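Local coordinates for protein beta-catenin homolog sys-1 (PDB 3C2G) that acts as a beta-catenin in nematode Wnt signalling, binding the TCF factor POP-1 directly and switching target genes on or off, at residues A[481-486]-A[493-498]. Sequence-based numbering, arbitrary orientation.
Sequences GVLNVI and NLIGHI
Asn-493, the N-cap residue of the helix that follows, reaches back to the short 3-10 turn 482-484 and gives one side-chain hydrogen bond to it: its ND2 lies 3.1 Å from Leu-483 O. The N-H points almost straight at the oxygen (167°), and the acceptor lies close to the amide plane, while the nitrogen sits somewhat tilted from the carbonyl plane. With chi1 at 80°, CG stands between the backbone N and the carbonyl carbon, which turns the amide toward the turn. Asparagine suits this place because its short amide can pair with a main-chain carbonyl right where a helix begins. Backbone groups add a second polar link through one water, which donates to Val-482 O and Val-485 O and accepts from Leu-494 N at 3.1 Å; the link to Val-482 O is unusually short, so its exact length is doubtful. The water thus serves two carbonyls of the loop and an N-H of the first helical turn, and Val-485 O also receives a CA-H...O contact from Asn-493 (3.4 Å). SYS-1 is built on the all-helical armadillo fold, and here the loop after helix 457-472 folds against the start of helix 494-507. The remaining contacts are aliphatic. CD2 of Leu-483 meets CD1 of Ile-495 at 3.7 Å and also rests near CB of Leu-494; both Leu-483 and Ile-495 touch Leu-532 of helix 515-535, a shared buried position that suits branched aliphatic residues. Beside them, Val-482 CG1 approaches Leu-494 CD2 more loosely, at 4.2 Å. At the exposed margin Ile-486 swings its CD1 to within 3.5 Å of Asn-493 CB, the two side chains crossing at an angle.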
loop_
_atom_site.group_PDB
_atom_site.type_symbol
_atom_site.label_atom_id
_atom_site.label_comp_id
_atom_site.label_asym_id
_atom_site.label_seq_id
_atom_site.Cartn_x
_atom_site.Cartn_y
_atom_site.Cartn_z
ATOM N N GLY A 481 9.169 -19.121 34.675
ATOM C CA GLY A 481 8.770 -17.783 35.124
ATOM C C GLY A 481 7.491 -17.200 34.530
ATOM O O GLY A 481 6.984 -16.192 35.017
ATOM N N VAL A 482 6.956 -17.836 33.490
ATOM C CA VAL A 482 5.929 -17.208 32.654
ATOM C C VAL A 482 4.603 -16.961 33.380
ATOM O O VAL A 482 4.091 -15.831 33.377
ATOM C CB VAL A 482 5.720 -17.981 31.331
ATOM C CG1 VAL A 482 4.488 -17.494 30.600
ATOM C CG2 VAL A 482 6.944 -17.834 30.443
ATOM N N LEU A 483 4.065 -17.996 34.021
ATOM C CA LEU A 483 2.791 -17.872 34.715
ATOM C C LEU A 483 2.900 -17.148 36.049
ATOM O O LEU A 483 1.915 -17.042 36.777
ATOM C CB LEU A 483 2.134 -19.241 34.901
ATOM C CG LEU A 483 1.555 -19.917 33.657
ATOM C CD1 LEU A 483 0.889 -21.207 34.037
ATOM C CD2 LEU A 483 0.556 -19.023 32.949
ATOM N N ASN A 484 4.086 -16.639 36.364
ATOM C CA ASN A 484 4.279 -15.846 37.581
ATOM C C ASN A 484 4.273 -14.347 37.323
ATOM O O ASN A 484 4.335 -13.551 38.263
ATOM C CB ASN A 484 5.577 -16.230 38.301
ATOM C CG ASN A 484 5.579 -17.675 38.798
ATOM O OD1 ASN A 484 4.522 -18.294 39.027
ATOM N ND2 ASN A 484 6.780 -18.225 38.954
ATOM N N VAL A 485 4.207 -13.966 36.052
ATOM C CA VAL A 485 4.187 -12.560 35.684
ATOM C C VAL A 485 2.766 -12.006 35.816
ATOM O O VAL A 485 1.819 -12.536 35.228
ATOM C CB VAL A 485 4.745 -12.329 34.261
ATOM C CG1 VAL A 485 4.884 -10.843 33.972
ATOM C CG2 VAL A 485 6.090 -13.030 34.103
ATOM N N ILE A 486 2.651 -10.944 36.606
ATOM C CA ILE A 486 1.385 -10.309 36.929
ATOM C C ILE A 486 1.471 -8.862 36.461
ATOM O O ILE A 486 2.458 -8.186 36.733
ATOM C CB ILE A 486 1.158 -10.338 38.465
ATOM C CG1 ILE A 486 1.317 -11.761 39.027
ATOM C CG2 ILE A 486 -0.175 -9.719 38.858
ATOM C CD1 ILE A 486 0.275 -12.769 38.559
ATOM N N ASN A 493 -2.515 -12.774 35.773
ATOM C CA ASN A 493 -1.464 -13.407 34.997
ATOM C C ASN A 493 -1.967 -13.797 33.604
ATOM O O ASN A 493 -3.135 -13.577 33.272
ATOM C CB ASN A 493 -0.861 -14.595 35.759
ATOM C CG ASN A 493 -1.703 -15.853 35.672
ATOM O OD1 ASN A 493 -2.923 -15.813 35.471
ATOM N ND2 ASN A 493 -1.044 -16.991 35.826
ATOM N N LEU A 494 -1.082 -14.383 32.804
ATOM C CA LEU A 494 -1.377 -14.702 31.413
ATOM C C LEU A 494 -2.755 -15.324 31.208
ATOM O O LEU A 494 -3.485 -14.913 30.302
ATOM C CB LEU A 494 -0.276 -15.582 30.803
ATOM C CG LEU A 494 -0.341 -15.811 29.287
ATOM C CD1 LEU A 494 -0.348 -14.489 28.491
ATOM C CD2 LEU A 494 0.789 -16.720 28.810
ATOM N N ILE A 495 -3.124 -16.290 32.051
ATOM C CA ILE A 495 -4.435 -16.942 31.921
ATOM C C ILE A 495 -5.577 -15.917 31.953
ATOM O O ILE A 495 -6.470 -15.963 31.116
ATOM C CB ILE A 495 -4.712 -18.036 33.007
ATOM C CG1 ILE A 495 -3.505 -18.953 33.257
ATOM C CG2 ILE A 495 -5.936 -18.853 32.634
ATOM C CD1 ILE A 495 -2.953 -19.635 32.023
ATOM N N GLY A 496 -5.535 -15.009 32.923
ATOM C CA GLY A 496 -6.537 -13.945 33.057
ATOM C C GLY A 496 -6.640 -13.090 31.804
ATOM O O GLY A 496 -7.741 -12.770 31.344
ATOM N N HIS A 497 -5.489 -12.738 31.243
ATOM C CA HIS A 497 -5.439 -11.988 29.996
ATOM C C HIS A 497 -5.925 -12.763 28.763
ATOM O O HIS A 497 -6.628 -12.192 27.930
ATOM C CB HIS A 497 -4.050 -11.379 29.785
ATOM C CG HIS A 497 -3.670 -10.406 30.856
ATOM N ND1 HIS A 497 -4.110 -9.101 30.863
ATOM C CD2 HIS A 497 -2.925 -10.558 31.978
ATOM C CE1 HIS A 497 -3.636 -8.483 31.930
ATOM N NE2 HIS A 497 -2.910 -9.344 32.621
ATOM N N ILE A 498 -5.575 -14.044 28.650
ATOM C CA ILE A 498 -6.087 -14.873 27.563
ATOM C C ILE A 498 -7.610 -14.866 27.646
ATOM O O ILE A 498 -8.297 -14.696 26.630
ATOM C CB ILE A 498 -5.639 -16.365 27.653
ATOM C CG1 ILE A 498 -4.117 -16.550 27.795
ATOM C CG2 ILE A 498 -6.213 -17.185 26.522
ATOM C CD1 ILE A 498 -3.293 -16.026 26.699
HETATM O O HOH W 1 1.918 -14.580 33.505
#